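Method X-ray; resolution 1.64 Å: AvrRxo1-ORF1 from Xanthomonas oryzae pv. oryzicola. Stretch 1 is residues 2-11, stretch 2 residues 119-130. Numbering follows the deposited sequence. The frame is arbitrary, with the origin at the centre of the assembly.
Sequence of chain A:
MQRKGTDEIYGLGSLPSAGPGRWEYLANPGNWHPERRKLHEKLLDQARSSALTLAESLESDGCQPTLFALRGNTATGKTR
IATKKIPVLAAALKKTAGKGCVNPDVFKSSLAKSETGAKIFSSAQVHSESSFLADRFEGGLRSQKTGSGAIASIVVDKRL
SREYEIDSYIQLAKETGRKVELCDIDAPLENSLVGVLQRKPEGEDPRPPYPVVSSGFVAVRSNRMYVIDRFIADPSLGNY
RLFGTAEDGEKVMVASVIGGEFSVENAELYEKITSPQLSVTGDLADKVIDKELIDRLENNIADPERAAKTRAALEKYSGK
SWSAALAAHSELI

Stretch 1 (2-11) QRKGTDEIYG
Stretch 2 (119-130) KIFSSAQVHSES

How do the two backbones lie against each other? The chain turns at Arg3 (phi/psi -130/-51), then runs extended through Lys4 (-72/129) and Gly5 (-77/156), which is the N-cap of a short helix beginning at Thr6. Stretch 2 arrives through a loop, is capped at Ser122, and continues as the helix of 123-130, kinked near 128-129. The two helix axes approach to 8.3 Å, their N-to-C directions 75° apart. In register, CA of Gln2 lies 6.6 Å from CA of Ser122, CA of Gly5 4.3 Å from CA of Gln125, and CA of Asp7 5.7 Å from CA of Glu129. The closeness at Gly5 leaves its CA 3.4 Å from Gln125 O in a CA-H...O contact.

What satisfies Gln125, the residue most covered by the other stretch? Its side chain (chi1 m, chi2 t, chi3 -63°) sends NE2 to Lys4 O, a 2.7 Å hydrogen bond, while OE1 accepts from Ser122 N at 3.0 Å within its own stretch. Ser122 OG (chi1 p) in turn accepts from Gln125 N at 3.1 Å, so the cap is reciprocal. Gln125 O, left without a helical partner because the kink deprives Ser128 and Glu129 N of bonds to the preceding turn, accepts from Thr6 N at 2.9 Å. That donor is free because it sits in the first turn of its helix. Gln2 NE2 lies 2.6 Å from Ile120 O.

How does Thr6 use its side chain? With chi1 p and CB toward stretch 2, OG1 donates to Glu129 OE1 at 2.6 Å; Glu129 reaches it with chi1 and chi2 both t. Water 2 donates to Thr6 OG1 at 2.8 Å and accepts from Glu129 N at 2.9 Å, supplying the partner that this kinked backbone NH lacks. The methyl goes to Phe121: CG2 lies 3.7 Å from the ring centroid, 14° off the normal, a CH-pi contact over one face.

What closes the apolar side? Phe121 (chi1 m, chi2 -57°) also meets Ile9 (chi1 m, chi2 t), CD1 to CE1 of Phe121 at 3.7 Å. Tyr10 (chi1 m, chi2 -73°) meets it edge to edge, Tyr10 OH lying 3.6 Å from Phe121 CZ.

Which waters finish the contact? Water 1 donates to Gln2 O at 2.7 Å and is hydrogen-bonded to Ser122 OG at 2.5 Å. Water 3 links Asp7 OD1, 2.9 Å away, with Ser128 OG at 3.2 Å; Asp7 OD1 (chi1 p) also accepts a weak 2.9 Å bond from Glu8 N.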

ATOM      1  N   GLN A   2       8.782 -36.170  -7.755  1.00 50.30           N
ATOM      2  CA  GLN A   2       9.996 -36.977  -7.684  1.00 48.47           C
ATOM      3  C   GLN A   2      11.241 -36.089  -7.539  1.00 50.68           C
ATOM      4  O   GLN A   2      11.113 -34.895  -7.254  1.00 54.39           O
ATOM      5  CB  GLN A   2      10.090 -37.911  -8.891  1.00 48.42           C
ATOM      6  CG  GLN A   2       8.860 -38.805  -9.078  1.00 47.49           C
ATOM      7  CD  GLN A   2       7.918 -38.323 -10.177  1.00 43.29           C
ATOM      8  OE1 GLN A   2       6.842 -37.783  -9.902  1.00 50.20           O
ATOM      9  NE2 GLN A   2       8.312 -38.537 -11.429  1.00 38.03           N
ATOM     10  N   ARG A   3      12.434 -36.653  -7.733  1.00 49.50           N
ATOM     11  CA  ARG A   3      13.660 -35.986  -7.268  1.00 50.19           C
ATOM     12  C   ARG A   3      14.820 -35.838  -8.269  1.00 47.75           C
ATOM     13  O   ARG A   3      15.371 -34.744  -8.427  1.00 49.68           O
ATOM     14  CB  ARG A   3      14.169 -36.668  -5.992  1.00 58.87           C
ATOM     15  CG  ARG A   3      15.403 -36.015  -5.385  1.00 62.45           C
ATOM     16  CD  ARG A   3      15.114 -34.599  -4.896  1.00 68.41           C
ATOM     17  NE  ARG A   3      14.402 -34.585  -3.619  1.00 75.68           N
ATOM     18  CZ  ARG A   3      14.151 -33.484  -2.916  1.00 84.50           C
ATOM     19  NH1 ARG A   3      13.498 -33.565  -1.762  1.00 85.92           N
ATOM     20  NH2 ARG A   3      14.553 -32.301  -3.365  1.00 83.34           N
ATOM     21  N   LYS A   4      15.216 -36.933  -8.908  1.00 43.02           N
ATOM     22  CA  LYS A   4      16.324 -36.900  -9.862  1.00 38.66           C
ATOM     23  C   LYS A   4      15.888 -36.170 -11.132  1.00 33.24           C
ATOM     24  O   LYS A   4      14.843 -36.484 -11.692  1.00 29.98           O
ATOM     25  CB  LYS A   4      16.751 -38.326 -10.204  1.00 41.58           C
ATOM     26  CG  LYS A   4      18.250 -38.549 -10.279  1.00 42.97           C
ATOM     27  CD  LYS A   4      18.571 -40.026 -10.086  1.00 46.93           C
ATOM     28  CE  LYS A   4      19.914 -40.228  -9.386  1.00 54.14           C
ATOM     29  NZ  LYS A   4      21.079 -39.955 -10.279  1.00 54.90           N
ATOM     30  N   GLY A   5      16.679 -35.195 -11.578  1.00 31.40           N
ATOM     31  CA  GLY A   5      16.369 -34.473 -12.803  1.00 29.22           C
ATOM     32  C   GLY A   5      16.711 -35.292 -14.034  1.00 27.79           C
ATOM     33  O   GLY A   5      17.564 -36.176 -13.978  1.00 25.70           O
ATOM     34  N   THR A   6      16.063 -34.996 -15.156  1.00 23.04           N
ATOM     35  CA  THR A   6      16.296 -35.771 -16.368  1.00 23.55           C
ATOM     36  C   THR A   6      17.681 -35.523 -16.925  1.00 26.03           C
ATOM     37  O   THR A   6      18.209 -36.354 -17.663  1.00 26.08           O
ATOM     38  CB  THR A   6      15.247 -35.517 -17.438  1.00 23.10           C
ATOM     39  OG1 THR A   6      15.132 -34.107 -17.675  1.00 21.68           O
ATOM     40  CG2 THR A   6      13.897 -36.083 -16.993  1.00 21.32           C
ATOM     41  N   ASP A   7      18.278 -34.386 -16.575  1.00 26.09           N
ATOM     42  CA  ASP A   7      19.639 -34.129 -17.019  1.00 31.64           C
ATOM     43  C   ASP A   7      20.597 -35.102 -16.341  1.00 31.28           C
ATOM     44  O   ASP A   7      21.590 -35.524 -16.937  1.00 32.54           O
ATOM     45  CB  ASP A   7      20.047 -32.669 -16.786  1.00 32.88           C
ATOM     46  CG  ASP A   7      19.848 -32.214 -15.351  1.00 36.27           C
ATOM     47  OD1 ASP A   7      19.113 -32.874 -14.589  1.00 32.34           O
ATOM     48  OD2 ASP A   7      20.424 -31.162 -14.991  1.00 39.93           O
ATOM     49  N   GLU A   8      20.280 -35.477 -15.107  1.00 29.88           N
ATOM     50  CA  GLU A   8      21.082 -36.459 -14.380  1.00 30.41           C
ATOM     51  C   GLU A   8      20.787 -37.894 -14.832  1.00 32.52           C
ATOM     52  O   GLU A   8      21.700 -38.711 -14.952  1.00 34.13           O
ATOM     53  CB  GLU A   8      20.869 -36.310 -12.869  1.00 36.15           C
ATOM     54  CG  GLU A   8      21.489 -35.041 -12.287  1.00 40.90           C
ATOM     55  CD  GLU A   8      20.513 -34.229 -11.447  1.00 45.94           C
ATOM     56  OE1 GLU A   8      19.991 -34.762 -10.442  1.00 45.44           O
ATOM     57  OE2 GLU A   8      20.269 -33.050 -11.794  1.00 47.26           O
ATOM     58  N   ILE A   9      19.516 -38.189 -15.086  1.00 29.22           N
ATOM     59  CA  ILE A   9      19.095 -39.520 -15.530  1.00 28.87           C
ATOM     60  C   ILE A   9      19.624 -39.854 -16.929  1.00 29.55           C
ATOM     61  O   ILE A   9      20.098 -40.971 -17.181  1.00 28.91           O
ATOM     62  CB  ILE A   9      17.548 -39.641 -15.525  1.00 27.89           C
ATOM     63  CG1 ILE A   9      17.007 -39.539 -14.096  1.00 26.95           C
ATOM     64  CG2 ILE A   9      17.086 -40.935 -16.198  1.00 24.35           C
ATOM     65  CD1 ILE A   9      15.494 -39.418 -14.006  1.00 27.65           C
ATOM     66  N   TYR A  10      19.543 -38.891 -17.844  1.00 28.04           N
ATOM     67  CA  TYR A  10      19.880 -39.161 -19.240  1.00 28.18           C
ATOM     68  C   TYR A  10      21.239 -38.612 -19.666  1.00 31.64           C
ATOM     69  O   TYR A  10      21.685 -38.846 -20.790  1.00 34.12           O
ATOM     70  CB  TYR A  10      18.754 -38.680 -20.165  1.00 25.00           C
ATOM     71  CG  TYR A  10      17.467 -39.439 -19.932  1.00 24.67           C
ATOM     72  CD1 TYR A  10      17.328 -40.757 -20.349  1.00 22.07           C
ATOM     73  CD2 TYR A  10      16.397 -38.848 -19.278  1.00 21.19           C
ATOM     74  CE1 TYR A  10      16.154 -41.457 -20.122  1.00 21.98           C
ATOM     75  CE2 TYR A  10      15.226 -39.537 -19.054  1.00 21.26           C
ATOM     76  CZ  TYR A  10      15.113 -40.842 -19.479  1.00 23.19           C
ATOM     77  OH  TYR A  10      13.947 -41.521 -19.245  1.00 21.19           O
ATOM     78  N   GLY A  11      21.902 -37.898 -18.764  1.00 31.64           N
ATOM     79  CA  GLY A  11      23.242 -37.411 -19.043  1.00 39.77           C
ATOM     80  C   GLY A  11      24.238 -38.555 -18.995  1.00 42.26           C
ATOM     81  O   GLY A  11      24.018 -39.547 -18.292  1.00 42.65           O
ATOM     82  N   LYS A 119       2.641 -38.994 -18.438  1.00 23.70           N
ATOM     83  CA  LYS A 119       3.623 -38.168 -17.744  1.00 25.38           C
ATOM     84  C   LYS A 119       4.200 -38.947 -16.581  1.00 26.96           C
ATOM     85  O   LYS A 119       3.473 -39.359 -15.674  1.00 30.33           O
ATOM     86  CB  LYS A 119       2.993 -36.876 -17.214  1.00 30.25           C
ATOM     87  CG  LYS A 119       2.688 -35.832 -18.268  1.00 33.23           C
ATOM     88  CD  LYS A 119       2.057 -34.590 -17.633  1.00 39.71           C
ATOM     89  CE  LYS A 119       1.837 -33.494 -18.664  1.00 43.31           C
ATOM     90  NZ  LYS A 119       1.325 -32.232 -18.040  1.00 46.02           N
ATOM     91  N   ILE A 120       5.512 -39.142 -16.599  1.00 24.48           N
ATOM     92  CA  ILE A 120       6.160 -39.871 -15.528  1.00 25.97           C
ATOM     93  C   ILE A 120       7.228 -39.065 -14.793  1.00 28.27           C
ATOM     94  O   ILE A 120       7.721 -39.487 -13.741  1.00 28.59           O
ATOM     95  CB  ILE A 120       6.707 -41.196 -16.050  1.00 26.85           C
ATOM     96  CG1 ILE A 120       7.617 -40.958 -17.245  1.00 29.18           C
ATOM     97  CG2 ILE A 120       5.561 -42.100 -16.466  1.00 28.12           C
ATOM     98  CD1 ILE A 120       9.054 -40.944 -16.878  1.00 35.29           C
ATOM     99  N   PHE A 121       7.585 -37.905 -15.345  1.00 24.67           N
ATOM    100  CA  PHE A 121       8.478 -36.970 -14.667  1.00 21.91           C
ATOM    101  C   PHE A 121       7.709 -35.696 -14.327  1.00 20.18           C
ATOM    102  O   PHE A 121       6.798 -35.310 -15.051  1.00 24.26           O
ATOM    103  CB  PHE A 121       9.650 -36.585 -15.567  1.00 22.63           C
ATOM    104  CG  PHE A 121      10.557 -37.723 -15.917  1.00 22.21           C
ATOM    105  CD1 PHE A 121      11.175 -38.465 -14.923  1.00 24.23           C
ATOM    106  CD2 PHE A 121      10.829 -38.021 -17.249  1.00 21.84           C
ATOM    107  CE1 PHE A 121      12.034 -39.516 -15.258  1.00 23.39           C
ATOM    108  CE2 PHE A 121      11.685 -39.068 -17.589  1.00 24.21           C
ATOM    109  CZ  PHE A 121      12.287 -39.810 -16.592  1.00 25.20           C
ATOM    110  N   SER A 122       8.085 -35.048 -13.233  1.00 21.76           N
ATOM    111  CA  SER A 122       7.452 -33.786 -12.848  1.00 24.03           C
ATOM    112  C   SER A 122       8.036 -32.633 -13.650  1.00 25.06           C
ATOM    113  O   SER A 122       9.096 -32.767 -14.264  1.00 24.00           O
ATOM    114  CB  SER A 122       7.672 -33.517 -11.367  1.00 27.02           C
ATOM    115  OG  SER A 122       9.032 -33.234 -11.096  1.00 24.30           O
ATOM    116  N   SER A 123       7.347 -31.497 -13.646  1.00 23.41           N
ATOM    117  CA  SER A 123       7.869 -30.312 -14.320  1.00 22.96           C
ATOM    118  C   SER A 123       9.259 -29.964 -13.819  1.00 22.86           C
ATOM    119  O   SER A 123      10.148 -29.644 -14.607  1.00 22.79           O
ATOM    120  CB  SER A 123       6.931 -29.118 -14.118  1.00 27.75           C
ATOM    121  OG  SER A 123       5.708 -29.331 -14.797  1.00 32.57           O
ATOM    122  N   ALA A 124       9.453 -30.011 -12.508  1.00 25.46           N
ATOM    123  CA  ALA A 124      10.755 -29.677 -11.950  1.00 24.63           C
ATOM    124  C   ALA A 124      11.826 -30.656 -12.423  1.00 25.21           C
ATOM    125  O   ALA A 124      12.970 -30.273 -12.672  1.00 23.80           O
ATOM    126  CB  ALA A 124      10.695 -29.629 -10.433  1.00 26.08           C
ATOM    127  N   GLN A 125      11.450 -31.925 -12.556  1.00 22.43           N
ATOM    128  CA  GLN A 125      12.379 -32.933 -13.038  1.00 22.83           C
ATOM    129  C   GLN A 125      12.858 -32.689 -14.467  1.00 21.02           C
ATOM    130  O   GLN A 125      14.002 -33.038 -14.799  1.00 24.13           O
ATOM    131  CB  GLN A 125      11.752 -34.322 -12.942  1.00 23.92           C
ATOM    132  CG  GLN A 125      11.910 -34.969 -11.588  1.00 26.13           C
ATOM    133  CD  GLN A 125      11.380 -36.372 -11.597  1.00 29.20           C
ATOM    134  OE1 GLN A 125      10.188 -36.587 -11.806  1.00 24.02           O
ATOM    135  NE2 GLN A 125      12.269 -37.347 -11.405  1.00 30.09           N
ATOM    136  N   VAL A 126      12.008 -32.097 -15.308  1.00 21.16           N
ATOM    137  CA  VAL A 126      12.403 -31.847 -16.696  1.00 19.29           C
ATOM    138  C   VAL A 126      12.867 -30.411 -16.969  1.00 22.85           C
ATOM    139  O   VAL A 126      13.226 -30.089 -18.100  1.00 21.14           O
ATOM    140  CB  VAL A 126      11.301 -32.237 -17.728  1.00 19.74           C
ATOM    141  CG1 VAL A 126      11.009 -33.748 -17.683  1.00 20.81           C
ATOM    142  CG2 VAL A 126      10.010 -31.437 -17.494  1.00 20.79           C
ATOM    143  N   HIS A 127      12.865 -29.548 -15.956  1.00 20.93           N
ATOM    144  CA  HIS A 127      13.094 -28.125 -16.233  1.00 21.23           C
ATOM    145  C   HIS A 127      14.467 -27.795 -16.822  1.00 22.95           C
ATOM    146  O   HIS A 127      14.562 -27.037 -17.805  1.00 22.07           O
ATOM    147  CB  HIS A 127      12.840 -27.245 -15.007  1.00 23.16           C
ATOM    148  CG  HIS A 127      13.111 -25.798 -15.266  1.00 22.08           C
ATOM    149  ND1 HIS A 127      12.288 -25.012 -16.045  1.00 25.78           N
ATOM    150  CD2 HIS A 127      14.138 -25.000 -14.883  1.00 27.06           C
ATOM    151  CE1 HIS A 127      12.788 -23.791 -16.121  1.00 23.83           C
ATOM    152  NE2 HIS A 127      13.908 -23.759 -15.423  1.00 25.07           N
ATOM    153  N   SER A 128      15.524 -28.337 -16.228  1.00 23.26           N
ATOM    154  CA  SER A 128      16.869 -28.075 -16.737  1.00 24.05           C
ATOM    155  C   SER A 128      16.991 -28.510 -18.187  1.00 23.78           C
ATOM    156  O   SER A 128      17.494 -27.772 -19.032  1.00 24.07           O
ATOM    157  CB  SER A 128      17.921 -28.788 -15.889  1.00 27.50           C
ATOM    158  OG  SER A 128      18.008 -28.191 -14.610  1.00 33.01           O
ATOM    159  N   GLU A 129      16.533 -29.720 -18.471  1.00 20.68           N
ATOM    160  CA  GLU A 129      16.551 -30.211 -19.840  1.00 20.95           C
ATOM    161  C   GLU A 129      15.736 -29.322 -20.791  1.00 23.90           C
ATOM    162  O   GLU A 129      16.151 -29.058 -21.922  1.00 20.52           O
ATOM    163  CB  GLU A 129      16.038 -31.654 -19.876  1.00 20.37           C
ATOM    164  CG  GLU A 129      16.201 -32.336 -21.217  1.00 21.89           C
ATOM    165  CD  GLU A 129      15.649 -33.746 -21.198  1.00 22.26           C
ATOM    166  OE1 GLU A 129      14.823 -34.052 -20.302  1.00 23.03           O
ATOM    167  OE2 GLU A 129      16.031 -34.542 -22.080  1.00 22.84           O
ATOM    168  N   SER A 130      14.579 -28.849 -20.335  1.00 19.69           N
ATOM    169  CA  SER A 130      13.725 -28.034 -21.197  1.00 21.63           C
ATOM    170  C   SER A 130      14.392 -26.686 -21.453  1.00 21.94           C
ATOM    171  O   SER A 130      14.248 -26.113 -22.532  1.00 21.14           O
ATOM    172  CB  SER A 130      12.330 -27.854 -20.593  1.00 22.68           C
ATOM    173  OG  SER A 130      12.328 -26.898 -19.556  1.00 26.25           O
TER
HETATM  174  O   HOH W   1       9.798 -33.089  -8.725  1.00 39.40           O
HETATM  175  O   HOH W   2      16.089 -31.726 -16.438  1.00 21.12           O
HETATM  176  O   HOH W   3      17.973 -30.861 -12.784  1.00 37.57           O